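Local coordinates for Rep protein (PDB 1M55) that probably nicks viral DNA at specific sites as the endonuclease domain of a rolling-circle replication initiator, using a metal-dependent active site, at residues A[65-68]-A[69-73]; A[147-150]-A[151-155]; A[55-58]-A[59-62]; A[25-28]-A[29-33]; A[155-158]-A[159-163]. All blocks are in the same frame, centred on the assembly; numbering follows the deposited sequence.

Contact 1 of 5, residues A[65-68]-A[69-73]; sequences YEWN and KFSKQ. With ZN (zinc ion), chain D.
Glu66 and Lys69 pair along one side of a helix, three residues apart. Lys69 NZ gives a salt bridge to Glu66 OE2 at 2.8 Å. It meets the oxygen from above the carboxylate plane, not within it. The lysine chain bends at chi3 (63°), which brings NZ back alongside the glutamate. On the way its CE lies 3.5 Å above one face of the Phe70 ring, toward the rim. Phe70 also rests CD1 on the carbonyl oxygen of Glu66, at 3.3 Å. The helical backbone bonds underlie these side chains. The straightest of them here joins Ser71 N to Trp67 O at 2.9 Å. Trp67 CD1 lies 3.8 Å from Ser71 OG, and that hydroxyl has its main partner in Ser75 OG. Further out, Tyr107 stacks on Phe70, and Leu104 and Ile99 touch Trp67. Lys72 leaves the helix with positive phi (56°) and turns the chain into Gln73. Gln73 OE1 binds a zinc ion at 2.3 Å, together with two waters and Glu95. Gln73 NE2 gives a 3.0 Å hydrogen bond to water 1, one of those waters. The whole is a helix C-terminus closed by a left-handed residue, leading directly into a metal site.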
loop_
_atom_site.group_PDB
_atom_site.type_symbol
_atom_site.label_atom_id
_atom_site.label_comp_id
_atom_site.label_asym_id
_atom_site.label_seq_id
_atom_site.Cartn_x
_atom_site.Cartn_y
_atom_site.Cartn_z
ATOM N N TYR A 65 -10.533 -4.152 3.514
ATOM C CA TYR A 65 -11.875 -4.601 3.868
ATOM C C TYR A 65 -12.184 -5.927 3.182
ATOM O O TYR A 65 -12.748 -6.837 3.797
ATOM C CB TYR A 65 -12.918 -3.528 3.517
ATOM C CG TYR A 65 -12.711 -2.211 4.253
ATOM C CD1 TYR A 65 -13.394 -1.054 3.867
ATOM C CD2 TYR A 65 -11.787 -2.109 5.298
ATOM C CE1 TYR A 65 -13.154 0.168 4.501
ATOM C CE2 TYR A 65 -11.538 -0.891 5.933
ATOM C CZ TYR A 65 -12.223 0.240 5.527
ATOM O OH TYR A 65 -11.953 1.444 6.140
ATOM N N GLU A 66 -11.761 -6.059 1.930
ATOM C CA GLU A 66 -11.984 -7.287 1.177
ATOM C C GLU A 66 -11.123 -8.400 1.790
ATOM O O GLU A 66 -11.568 -9.542 1.921
ATOM C CB GLU A 66 -11.638 -7.070 -0.297
ATOM C CG GLU A 66 -12.351 -8.005 -1.270
ATOM C CD GLU A 66 -13.865 -7.804 -1.324
ATOM O OE1 GLU A 66 -14.383 -6.764 -0.845
ATOM O OE2 GLU A 66 -14.542 -8.696 -1.870
ATOM N N TRP A 67 -9.911 -8.053 2.207
ATOM C CA TRP A 67 -9.013 -9.022 2.836
ATOM C C TRP A 67 -9.649 -9.525 4.134
ATOM O O TRP A 67 -9.647 -10.728 4.407
ATOM C CB TRP A 67 -7.656 -8.384 3.139
ATOM C CG TRP A 67 -6.644 -9.349 3.684
ATOM C CD1 TRP A 67 -6.563 -9.812 4.963
ATOM C CD2 TRP A 67 -5.558 -9.955 2.967
ATOM N NE1 TRP A 67 -5.496 -10.666 5.090
ATOM C CE2 TRP A 67 -4.861 -10.773 3.882
ATOM C CE3 TRP A 67 -5.104 -9.884 1.640
ATOM C CZ2 TRP A 67 -3.730 -11.519 3.517
ATOM C CZ3 TRP A 67 -3.976 -10.627 1.276
ATOM C CH2 TRP A 67 -3.305 -11.432 2.216
ATOM N N ASN A 68 -10.217 -8.603 4.913
ATOM C CA ASN A 68 -10.865 -8.951 6.179
ATOM C C ASN A 68 -12.005 -9.938 5.947
ATOM O O ASN A 68 -12.298 -10.768 6.806
ATOM C CB ASN A 68 -11.415 -7.701 6.886
ATOM C CG ASN A 68 -10.322 -6.750 7.384
ATOM O OD1 ASN A 68 -10.615 -5.610 7.747
ATOM N ND2 ASN A 68 -9.076 -7.206 7.413
ATOM N N LYS A 69 -12.668 -9.834 4.799
ATOM C CA LYS A 69 -13.759 -10.750 4.473
ATOM C C LYS A 69 -13.218 -12.182 4.433
ATOM O O LYS A 69 -13.840 -13.107 4.961
ATOM C CB LYS A 69 -14.375 -10.394 3.120
ATOM C CG LYS A 69 -15.506 -11.321 2.695
ATOM C CD LYS A 69 -15.949 -11.050 1.275
ATOM C CE LYS A 69 -14.829 -11.331 0.303
ATOM N NZ LYS A 69 -15.309 -11.324 -1.100
ATOM N N PHE A 70 -12.041 -12.343 3.832
ATOM C CA PHE A 70 -11.395 -13.648 3.706
ATOM C C PHE A 70 -10.727 -14.139 4.993
ATOM O O PHE A 70 -10.791 -15.326 5.313
ATOM C CB PHE A 70 -10.358 -13.624 2.578
ATOM C CG PHE A 70 -10.932 -13.324 1.223
ATOM C CD1 PHE A 70 -10.456 -12.250 0.477
ATOM C CD2 PHE A 70 -11.940 -14.119 0.683
ATOM C CE1 PHE A 70 -10.973 -11.972 -0.785
ATOM C CE2 PHE A 70 -12.463 -13.846 -0.582
ATOM C CZ PHE A 70 -11.976 -12.772 -1.315
ATOM N N SER A 71 -10.069 -13.238 5.717
ATOM C CA SER A 71 -9.385 -13.603 6.958
ATOM C C SER A 71 -10.340 -13.712 8.143
ATOM O O SER A 71 -9.991 -14.288 9.176
ATOM C CB SER A 71 -8.306 -12.570 7.288
ATOM O OG SER A 71 -8.893 -11.307 7.566
ATOM N N LYS A 72 -11.525 -13.123 7.995
ATOM C CA LYS A 72 -12.548 -13.101 9.041
ATOM C C LYS A 72 -12.030 -12.507 10.356
ATOM O O LYS A 72 -12.301 -13.022 11.442
ATOM C CB LYS A 72 -13.167 -14.491 9.248
ATOM C CG LYS A 72 -14.025 -14.952 8.066
ATOM C CD LYS A 72 -14.696 -16.292 8.340
ATOM C CE LYS A 72 -15.448 -16.810 7.120
ATOM N NZ LYS A 72 -16.533 -15.893 6.692
ATOM N N GLN A 73 -11.263 -11.427 10.235
ATOM C CA GLN A 73 -10.709 -10.709 11.382
ATOM C C GLN A 73 -10.180 -9.362 10.894
ATOM O O GLN A 73 -10.094 -9.129 9.684
ATOM C CB GLN A 73 -9.562 -11.496 12.029
ATOM C CG GLN A 73 -8.363 -11.721 11.122
ATOM C CD GLN A 73 -7.115 -12.071 11.900
ATOM O OE1 GLN A 73 -6.515 -11.212 12.546
ATOM N NE2 GLN A 73 -6.718 -13.329 11.847
HETATM ZN ZN ZN D . -4.588 -10.673 13.648
HETATM O O HOH W 1 -4.243 -13.024 13.490
HETATM O O HOH W 2 -5.311 -8.437 14.015
#

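Contact 2 of 5, residues A[147-150]-A[151-155]; sequences SGYI and PAYLL
Ile150 O is gripped by two backbone amides. Leu155 N reaches it at 2.9 Å in a nearly straight bond (174°), and Leu154 N adds a weak one at 3.0 Å. The bond from Leu155 spans five residues and marks a pi-type turn within the short helix 149-154. In HUH endonucleases such as Rep, a helix beside the metal site carries the active-site tyrosine. Consistent with this, the side chain of Tyr153 is about 6 Å from the zinc ion bound by Glu82, His89 and His91. Tyr149 and Tyr153 lie side by side, one turn apart. Both have CG anti to the backbone N (chi1 180° for Tyr149), which sends them the same way. Their rings are oblique, with planes at 45°, and Tyr153 CD2 comes within 3.4 Å of Tyr149 CZ. Tyr153 CB lies over one face of the Tyr149 ring, near its rim. Tyr149 OH is held by Glu6. On the buried side, Ile150 CG2 packs on Leu155 CG at 3.8 Å. Phe78 and Leu93 of the sheet also touch Ile150. Pro151 brings no N-H to this turn; instead its CD sits 3.1 Å from Ser147 O, while CG approaches Gly148 O at 3.2 Å.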
loop_
_atom_site.group_PDB
_atom_site.type_symbol
_atom_site.label_atom_id
_atom_site.label_comp_id
_atom_site.label_asym_id
_atom_site.label_seq_id
_atom_site.Cartn_x
_atom_site.Cartn_y
_atom_site.Cartn_z
ATOM N N SER A 147 7.902 -9.073 10.702
ATOM C CA SER A 147 7.884 -7.656 11.065
ATOM C C SER A 147 9.172 -6.891 10.781
ATOM O O SER A 147 9.124 -5.697 10.468
ATOM C CB SER A 147 7.519 -7.494 12.544
ATOM O OG SER A 147 6.346 -8.231 12.850
ATOM N N GLY A 148 10.311 -7.573 10.897
ATOM C CA GLY A 148 11.600 -6.944 10.661
ATOM C C GLY A 148 11.745 -6.300 9.294
ATOM O O GLY A 148 12.525 -5.359 9.127
ATOM N N TYR A 149 10.997 -6.809 8.321
ATOM C CA TYR A 149 11.009 -6.281 6.958
ATOM C C TYR A 149 10.597 -4.801 6.959
ATOM O O TYR A 149 11.060 -4.014 6.130
ATOM C CB TYR A 149 10.046 -7.105 6.098
ATOM C CG TYR A 149 9.920 -6.692 4.645
ATOM C CD1 TYR A 149 10.832 -7.143 3.690
ATOM C CD2 TYR A 149 8.832 -5.928 4.210
ATOM C CE1 TYR A 149 10.662 -6.853 2.333
ATOM C CE2 TYR A 149 8.651 -5.631 2.854
ATOM C CZ TYR A 149 9.570 -6.100 1.923
ATOM O OH TYR A 149 9.395 -5.833 0.581
ATOM N N ILE A 150 9.752 -4.413 7.913
ATOM C CA ILE A 150 9.298 -3.029 7.998
ATOM C C ILE A 150 10.446 -2.057 8.311
ATOM O O ILE A 150 10.745 -1.184 7.491
ATOM C CB ILE A 150 8.096 -2.886 8.978
ATOM C CG1 ILE A 150 6.900 -3.674 8.426
ATOM C CG2 ILE A 150 7.737 -1.421 9.182
ATOM C CD1 ILE A 150 5.757 -3.864 9.408
ATOM N N PRO A 151 11.122 -2.202 9.472
ATOM C CA PRO A 151 12.223 -1.270 9.763
ATOM C C PRO A 151 13.439 -1.440 8.842
ATOM O O PRO A 151 14.176 -0.484 8.587
ATOM C CB PRO A 151 12.572 -1.586 11.223
ATOM C CG PRO A 151 12.203 -3.031 11.360
ATOM C CD PRO A 151 10.880 -3.093 10.623
ATOM N N ALA A 152 13.628 -2.649 8.325
ATOM C CA ALA A 152 14.760 -2.929 7.449
ATOM C C ALA A 152 14.638 -2.355 6.047
ATOM O O ALA A 152 15.598 -1.802 5.506
ATOM C CB ALA A 152 14.974 -4.427 7.351
ATOM N N TYR A 153 13.435 -2.431 5.486
ATOM C CA TYR A 153 13.216 -2.015 4.111
ATOM C C TYR A 153 12.265 -0.855 3.849
ATOM O O TYR A 153 12.547 -0.005 3.006
ATOM C CB TYR A 153 12.754 -3.248 3.341
ATOM C CG TYR A 153 12.670 -3.113 1.845
ATOM C CD1 TYR A 153 13.809 -2.856 1.078
ATOM C CD2 TYR A 153 11.466 -3.351 1.183
ATOM C CE1 TYR A 153 13.749 -2.858 -0.309
ATOM C CE2 TYR A 153 11.397 -3.355 -0.199
ATOM C CZ TYR A 153 12.541 -3.115 -0.939
ATOM O OH TYR A 153 12.474 -3.181 -2.307
ATOM N N LEU A 154 11.138 -0.816 4.554
ATOM C CA LEU A 154 10.159 0.245 4.329
ATOM C C LEU A 154 10.410 1.543 5.087
ATOM O O LEU A 154 10.351 2.624 4.500
ATOM C CB LEU A 154 8.748 -0.267 4.611
ATOM C CG LEU A 154 8.318 -1.477 3.777
ATOM C CD1 LEU A 154 6.888 -1.850 4.143
ATOM C CD2 LEU A 154 8.426 -1.172 2.286
ATOM N N LEU A 155 10.705 1.446 6.381
ATOM C CA LEU A 155 10.946 2.646 7.184
ATOM C C LEU A 155 12.067 3.581 6.701
ATOM O O LEU A 155 11.968 4.793 6.881
ATOM C CB LEU A 155 11.151 2.297 8.666
ATOM C CG LEU A 155 9.979 1.643 9.409
ATOM C CD1 LEU A 155 10.249 1.689 10.908
ATOM C CD2 LEU A 155 8.667 2.359 9.091
#

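Contact 3 of 5, residues A[55-58]-A[59-62]; sequences VADR and IRRV
Asp57 and Arg60 both carry CG trans to the backbone N (chi1 -172° for Asp57), while Arg61 has CG beside it and stays extended to NE. Arg60 also bends at chi3 (68°). These torsions bring both guanidinium groups to one carboxylate. Arg60 approaches side-on and spends two nitrogens on a single oxygen: NH2 reaches Asp57 OD1 at 2.9 Å and NE reaches it at 3.1 Å. Arg61 NE takes the other oxygen, OD2, at 2.9 Å. The carboxylate lies almost square to the Arg61 guanidinium, at 84°, but much nearer the plane of Arg60. Arg60 NH2 sits over the centre of the Arg61 guanidinium, 3.1 Å above its plane. The shared aspartate probably offsets this closeness of charge. The result is a salt-bridge network along helix 50-71, which lies on the antiparallel sheet of the Rep catalytic domain. Water 3 extends it, donating to Asp57 OD2 at 3.1 Å and accepting from Arg61 NH2. Trp166 makes a cation-pi contact with Arg60, and Phe77 and Val79 of strand 77-83 also touch this arginine. On another side of the helix, Val55 CG1 meets Ile59 CD1 at 3.9 Å. Ile59 goes on to Leu115 of helix 101-118.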
loop_
_atom_site.group_PDB
_atom_site.type_symbol
_atom_site.label_atom_id
_atom_site.label_comp_id
_atom_site.label_asym_id
_atom_site.label_seq_id
_atom_site.Cartn_x
_atom_site.Cartn_y
_atom_site.Cartn_z
ATOM N N VAL A 55 -6.302 8.381 -4.466
ATOM C CA VAL A 55 -6.609 7.087 -5.074
ATOM C C VAL A 55 -6.015 5.974 -4.210
ATOM O O VAL A 55 -6.676 4.970 -3.929
ATOM C CB VAL A 55 -6.006 6.954 -6.497
ATOM C CG1 VAL A 55 -6.374 5.604 -7.099
ATOM C CG2 VAL A 55 -6.502 8.063 -7.386
ATOM N N ALA A 56 -4.775 6.178 -3.772
ATOM C CA ALA A 56 -4.061 5.200 -2.956
ATOM C C ALA A 56 -4.794 4.828 -1.669
ATOM O O ALA A 56 -4.911 3.643 -1.340
ATOM C CB ALA A 56 -2.666 5.706 -2.634
ATOM N N ASP A 57 -5.298 5.824 -0.945
ATOM C CA ASP A 57 -6.003 5.534 0.300
ATOM C C ASP A 57 -7.272 4.733 0.055
ATOM O O ASP A 57 -7.603 3.838 0.839
ATOM C CB ASP A 57 -6.346 6.808 1.075
ATOM C CG ASP A 57 -6.902 6.511 2.465
ATOM O OD1 ASP A 57 -6.201 5.855 3.267
ATOM O OD2 ASP A 57 -8.048 6.913 2.746
ATOM N N ARG A 58 -7.991 5.055 -1.019
ATOM C CA ARG A 58 -9.215 4.328 -1.322
ATOM C C ARG A 58 -8.869 2.884 -1.671
ATOM O O ARG A 58 -9.544 1.952 -1.224
ATOM C CB ARG A 58 -9.991 4.993 -2.458
ATOM C CG ARG A 58 -11.375 4.386 -2.709
ATOM C CD ARG A 58 -12.254 4.398 -1.451
ATOM N NE ARG A 58 -12.359 5.728 -0.855
ATOM C CZ ARG A 58 -13.174 6.686 -1.284
ATOM N NH1 ARG A 58 -13.985 6.470 -2.316
ATOM N NH2 ARG A 58 -13.143 7.882 -0.711
ATOM N N ILE A 59 -7.803 2.694 -2.446
ATOM C CA ILE A 59 -7.366 1.350 -2.815
ATOM C C ILE A 59 -7.017 0.581 -1.540
ATOM O O ILE A 59 -7.453 -0.558 -1.353
ATOM C CB ILE A 59 -6.117 1.390 -3.735
ATOM C CG1 ILE A 59 -6.498 1.898 -5.124
ATOM C CG2 ILE A 59 -5.472 0.002 -3.838
ATOM C CD1 ILE A 59 -5.303 2.051 -6.057
ATOM N N ARG A 60 -6.240 1.213 -0.665
ATOM C CA ARG A 60 -5.831 0.593 0.587
ATOM C C ARG A 60 -7.023 0.114 1.411
ATOM O O ARG A 60 -7.066 -1.045 1.837
ATOM C CB ARG A 60 -4.998 1.567 1.423
ATOM C CG ARG A 60 -4.650 1.020 2.786
ATOM C CD ARG A 60 -4.110 2.092 3.690
ATOM N NE ARG A 60 -5.100 3.104 4.063
ATOM C CZ ARG A 60 -5.812 3.075 5.187
ATOM N NH1 ARG A 60 -5.670 2.073 6.051
ATOM N NH2 ARG A 60 -6.589 4.103 5.501
ATOM N N ARG A 61 -7.991 1.000 1.638
ATOM C CA ARG A 61 -9.162 0.628 2.427
ATOM C C ARG A 61 -9.984 -0.479 1.769
ATOM O O ARG A 61 -10.349 -1.456 2.422
ATOM C CB ARG A 61 -10.029 1.851 2.717
ATOM C CG ARG A 61 -9.347 2.883 3.605
ATOM C CD ARG A 61 -10.242 4.098 3.800
ATOM N NE ARG A 61 -9.583 5.173 4.538
ATOM C CZ ARG A 61 -9.576 5.284 5.863
ATOM N NH1 ARG A 61 -10.189 4.381 6.615
ATOM N NH2 ARG A 61 -8.981 6.320 6.435
ATOM N N VAL A 62 -10.265 -0.347 0.477
ATOM C CA VAL A 62 -11.043 -1.367 -0.220
ATOM C C VAL A 62 -10.319 -2.720 -0.171
ATOM O O VAL A 62 -10.940 -3.764 0.074
ATOM C CB VAL A 62 -11.341 -0.960 -1.683
ATOM C CG1 VAL A 62 -11.956 -2.130 -2.447
ATOM C CG2 VAL A 62 -12.295 0.239 -1.698
HETATM O O HOH W 3 -8.149 8.963 5.046
#

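Contact 4 of 5, residues A[25-28]-A[29-33]; sequences SFVD and WVTGQ
Ser25, Phe26, Val27 and Asp28 each accept a backbone hydrogen bond from the residue four places on, and the bond from Val30 N to Phe26 O (3.0 Å) is nearly straight. Val27 O is used twice. It takes Thr31 N at 2.9 Å and Thr31 OG1 at 2.7 Å, from opposite faces of its carbonyl plane. Thr31 has OG1 beside its backbone N (chi1 -62°), which turns the hydroxyl back along the helix. Thr31 OG1 also lies 3.6 Å from Val27 CG1, since the two side chains run side by side. On the inner side, Val30 joins two aromatic rings. Its CG1 makes a CH-pi contact over one face of Phe26, 4.1 Å from the ring centroid. That methyl also lies 3.7 Å above one face of the Trp29 ring, toward the rim. The two rings meet directly as well, Phe26 CE1 to Trp29 CZ3 at 4.0 Å, with planes steeply inclined at 76°. This is the face of helix 24-32 that packs on helix 50-71 of the Rep domain. Val55 of that helix receives Val30, while Thr54 and Arg58 receive Trp29. Leu19 and Phe120, both from loops, touch Phe26. The other side of the helix carries the exposed Val27, Asp28 and Thr31. Gly32 N still bonds to Asp28 O at 3.0 Å.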
loop_
_atom_site.group_PDB
_atom_site.type_symbol
_atom_site.label_atom_id
_atom_site.label_comp_id
_atom_site.label_asym_id
_atom_site.label_seq_id
_atom_site.Cartn_x
_atom_site.Cartn_y
_atom_site.Cartn_z
ATOM N N SER A 25 -16.086 12.033 -13.166
ATOM C CA SER A 25 -16.175 11.912 -11.717
ATOM C C SER A 25 -14.862 11.494 -11.050
ATOM O O SER A 25 -14.600 11.870 -9.906
ATOM C CB SER A 25 -17.297 10.946 -11.350
ATOM O OG SER A 25 -16.966 9.626 -11.736
ATOM N N PHE A 26 -14.033 10.739 -11.767
ATOM C CA PHE A 26 -12.752 10.300 -11.216
ATOM C C PHE A 26 -11.830 11.504 -11.019
ATOM O O PHE A 26 -11.301 11.720 -9.923
ATOM C CB PHE A 26 -12.086 9.266 -12.128
ATOM C CG PHE A 26 -10.757 8.770 -11.613
ATOM C CD1 PHE A 26 -10.703 7.811 -10.604
ATOM C CD2 PHE A 26 -9.567 9.290 -12.110
ATOM C CE1 PHE A 26 -9.475 7.377 -10.093
ATOM C CE2 PHE A 26 -8.334 8.862 -11.606
ATOM C CZ PHE A 26 -8.292 7.905 -10.595
ATOM N N VAL A 27 -11.636 12.285 -12.083
ATOM C CA VAL A 27 -10.790 13.476 -12.007
ATOM C C VAL A 27 -11.334 14.450 -10.955
ATOM O O VAL A 27 -10.573 15.009 -10.159
ATOM C CB VAL A 27 -10.681 14.189 -13.378
ATOM C CG1 VAL A 27 -9.972 15.518 -13.231
ATOM C CG2 VAL A 27 -9.906 13.318 -14.353
ATOM N N ASP A 28 -12.655 14.617 -10.922
ATOM C CA ASP A 28 -13.276 15.519 -9.956
ATOM C C ASP A 28 -12.979 15.070 -8.532
ATOM O O ASP A 28 -12.649 15.892 -7.672
ATOM C CB ASP A 28 -14.789 15.600 -10.180
ATOM C CG ASP A 28 -15.152 16.278 -11.496
ATOM O OD1 ASP A 28 -14.279 16.946 -12.098
ATOM O OD2 ASP A 28 -16.316 16.144 -11.928
ATOM N N TRP A 29 -13.058 13.763 -8.296
ATOM C CA TRP A 29 -12.790 13.199 -6.976
ATOM C C TRP A 29 -11.339 13.415 -6.535
ATOM O O TRP A 29 -11.084 14.050 -5.506
ATOM C CB TRP A 29 -13.130 11.703 -6.965
ATOM C CG TRP A 29 -12.636 10.954 -5.759
ATOM C CD1 TRP A 29 -12.716 11.346 -4.447
ATOM C CD2 TRP A 29 -11.972 9.683 -5.758
ATOM N NE1 TRP A 29 -12.140 10.397 -3.636
ATOM C CE2 TRP A 29 -11.676 9.368 -4.412
ATOM C CE3 TRP A 29 -11.596 8.783 -6.762
ATOM C CZ2 TRP A 29 -11.021 8.188 -4.050
ATOM C CZ3 TRP A 29 -10.945 7.610 -6.401
ATOM C CH2 TRP A 29 -10.664 7.325 -5.053
ATOM N N VAL A 30 -10.391 12.930 -7.332
ATOM C CA VAL A 30 -8.976 13.051 -6.979
ATOM C C VAL A 30 -8.470 14.482 -6.923
ATOM O O VAL A 30 -7.532 14.778 -6.190
ATOM C CB VAL A 30 -8.066 12.213 -7.912
ATOM C CG1 VAL A 30 -8.541 10.771 -7.948
ATOM C CG2 VAL A 30 -8.016 12.813 -9.314
ATOM N N THR A 31 -9.095 15.368 -7.694
ATOM C CA THR A 31 -8.704 16.775 -7.723
ATOM C C THR A 31 -9.258 17.544 -6.520
ATOM O O THR A 31 -8.619 18.480 -6.038
ATOM C CB THR A 31 -9.200 17.466 -9.028
ATOM O OG1 THR A 31 -8.587 16.846 -10.165
ATOM C CG2 THR A 31 -8.861 18.952 -9.032
ATOM N N GLY A 32 -10.423 17.133 -6.023
ATOM C CA GLY A 32 -11.047 17.835 -4.912
ATOM C C GLY A 32 -10.721 17.427 -3.485
ATOM O O GLY A 32 -11.115 18.116 -2.542
ATOM N N GLN A 33 -10.031 16.310 -3.305
ATOM C CA GLN A 33 -9.698 15.852 -1.961
ATOM C C GLN A 33 -8.494 16.583 -1.364
ATOM O O GLN A 33 -7.391 16.531 -1.908
ATOM C CB GLN A 33 -9.447 14.344 -1.967
ATOM C CG GLN A 33 -9.064 13.764 -0.614
ATOM C CD GLN A 33 -10.192 13.830 0.381
ATOM O OE1 GLN A 33 -11.250 13.245 0.166
ATOM N NE2 GLN A 33 -9.980 14.542 1.478
#

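Contact 5 of 5, residues A[155-158]-A[159-163]; sequences LPKV and QPELQ
Lys157 and Glu161 face each other across a cis-proline turn, close to type VIa, in the loop between helix 149-154 and strand 162-167. The peptide bond before Pro160 is cis, which helps to fold the chain back. The side toward the metal site is close-packed. Lys157 NZ gives a salt bridge to Glu161 OE2 at 3.0 Å, reaching it from above the carboxylate plane. The lysine bends at chi2 (78°) and again at chi4, and its CG lies against Glu161 CD at 3.5 Å. NZ has a second carboxylate partner in Glu82, a residue that binds zinc, and the lysine side chain is about 4 Å from that ion. Tyr153 adds a cation-pi contact. Lys157 thus joins the loop to the metal site and probably adds positive charge beside it. One residue beyond the turn, Leu162 N gives Val158 O a straight bond (2.9 Å), coming from above the carbonyl plane. Leu162 also places CD2 3.6 Å from Lys157 O. The outer side is looser. Val158 and Pro160 are exposed, and water 4 links backbone and carboxylate. It accepts from Val158 N at 3.0 Å and donates to Glu161 OE1 at 2.8 Å. Past the proline, Gln163 NE2 gives a hydrogen bond to Pro160 O at 2.8 Å, in the carbonyl plane.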
loop_
_atom_site.group_PDB
_atom_site.type_symbol
_atom_site.label_atom_id
_atom_site.label_comp_id
_atom_site.label_asym_id
_atom_site.label_seq_id
_atom_site.Cartn_x
_atom_site.Cartn_y
_atom_site.Cartn_z
ATOM N N LEU A 155 10.705 1.446 6.381
ATOM C CA LEU A 155 10.946 2.646 7.184
ATOM C C LEU A 155 12.067 3.581 6.701
ATOM O O LEU A 155 11.968 4.793 6.881
ATOM C CB LEU A 155 11.151 2.297 8.666
ATOM C CG LEU A 155 9.979 1.643 9.409
ATOM C CD1 LEU A 155 10.249 1.689 10.908
ATOM C CD2 LEU A 155 8.667 2.359 9.091
ATOM N N PRO A 156 13.149 3.039 6.096
ATOM C CA PRO A 156 14.249 3.885 5.610
ATOM C C PRO A 156 13.901 4.866 4.483
ATOM O O PRO A 156 14.650 5.817 4.244
ATOM C CB PRO A 156 15.271 2.862 5.113
ATOM C CG PRO A 156 15.031 1.681 5.974
ATOM C CD PRO A 156 13.527 1.614 6.006
ATOM N N LYS A 157 12.815 4.619 3.752
ATOM C CA LYS A 157 12.443 5.506 2.652
ATOM C C LYS A 157 12.193 6.935 3.132
ATOM O O LYS A 157 11.590 7.145 4.185
ATOM C CB LYS A 157 11.206 4.985 1.910
ATOM C CG LYS A 157 11.498 3.968 0.810
ATOM C CD LYS A 157 11.777 2.587 1.356
ATOM C CE LYS A 157 12.191 1.626 0.248
ATOM N NZ LYS A 157 11.154 1.480 -0.802
ATOM N N VAL A 158 12.677 7.910 2.366
ATOM C CA VAL A 158 12.492 9.320 2.703
ATOM C C VAL A 158 11.736 9.989 1.556
ATOM O O VAL A 158 11.528 9.375 0.503
ATOM C CB VAL A 158 13.853 10.048 2.944
ATOM C CG1 VAL A 158 14.559 9.467 4.154
ATOM C CG2 VAL A 158 14.744 9.942 1.716
ATOM N N GLN A 159 11.293 11.227 1.760
ATOM C CA GLN A 159 10.569 11.947 0.715
ATOM C C GLN A 159 11.548 12.357 -0.384
ATOM O O GLN A 159 12.717 12.626 -0.103
ATOM C CB GLN A 159 9.879 13.179 1.299
ATOM C CG GLN A 159 8.827 12.848 2.343
ATOM C CD GLN A 159 8.080 14.073 2.812
ATOM O OE1 GLN A 159 8.516 14.767 3.728
ATOM N NE2 GLN A 159 6.950 14.351 2.184
ATOM N N PRO A 160 11.084 12.447 -1.643
ATOM C CA PRO A 160 9.720 12.205 -2.127
ATOM C C PRO A 160 9.329 10.750 -2.415
ATOM O O PRO A 160 8.178 10.491 -2.779
ATOM C CB PRO A 160 9.664 13.052 -3.393
ATOM C CG PRO A 160 11.039 12.872 -3.943
ATOM C CD PRO A 160 11.919 13.019 -2.718
ATOM N N GLU A 161 10.260 9.802 -2.289
ATOM C CA GLU A 161 9.905 8.401 -2.535
ATOM C C GLU A 161 8.787 8.011 -1.569
ATOM O O GLU A 161 7.784 7.421 -1.970
ATOM C CB GLU A 161 11.094 7.458 -2.351
ATOM C CG GLU A 161 10.716 6.009 -2.660
ATOM C CD GLU A 161 11.855 5.024 -2.510
ATOM O OE1 GLU A 161 13.005 5.443 -2.267
ATOM O OE2 GLU A 161 11.592 3.812 -2.639
ATOM N N LEU A 162 8.980 8.318 -0.291
ATOM C CA LEU A 162 7.963 8.044 0.716
ATOM C C LEU A 162 6.875 9.091 0.517
ATOM O O LEU A 162 7.158 10.292 0.514
ATOM C CB LEU A 162 8.542 8.177 2.130
ATOM C CG LEU A 162 7.525 8.170 3.278
ATOM C CD1 LEU A 162 6.787 6.844 3.305
ATOM C CD2 LEU A 162 8.222 8.424 4.603
ATOM N N GLN A 163 5.644 8.635 0.317
ATOM C CA GLN A 163 4.515 9.535 0.123
ATOM C C GLN A 163 3.579 9.525 1.331
ATOM O O GLN A 163 3.116 10.580 1.768
ATOM C CB GLN A 163 3.751 9.157 -1.145
ATOM C CG GLN A 163 4.490 9.469 -2.441
ATOM C CD GLN A 163 4.422 10.938 -2.810
ATOM O OE1 GLN A 163 3.347 11.542 -2.794
ATOM N NE2 GLN A 163 5.561 11.518 -3.157
HETATM O O HOH W 4 13.927 7.240 -0.291
#

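How the contacts relate
Contacts 1 and 3 are two parts of helix 50-71. Contact 3 is buried against the sheet yet rich in charge, while contact 1 runs past the helix end to a zinc bound by Gln73 and Glu95. Contact 4 lies on the preceding helix, far from the chain centre, and touches contact 3 through apolar packing. Contacts 1, 2 and 4 are partly buried, and contact 5 is at the surface. Contacts 2 and 5 share Leu155. Both approach the other zinc, bound by Glu82, His89 and His91, one through an aromatic pair on a short helix, the other through a salt bridge in a loop. Contacts 2 and 4 lie on opposite sides of the chain's centre, about 33 Å apart between centres.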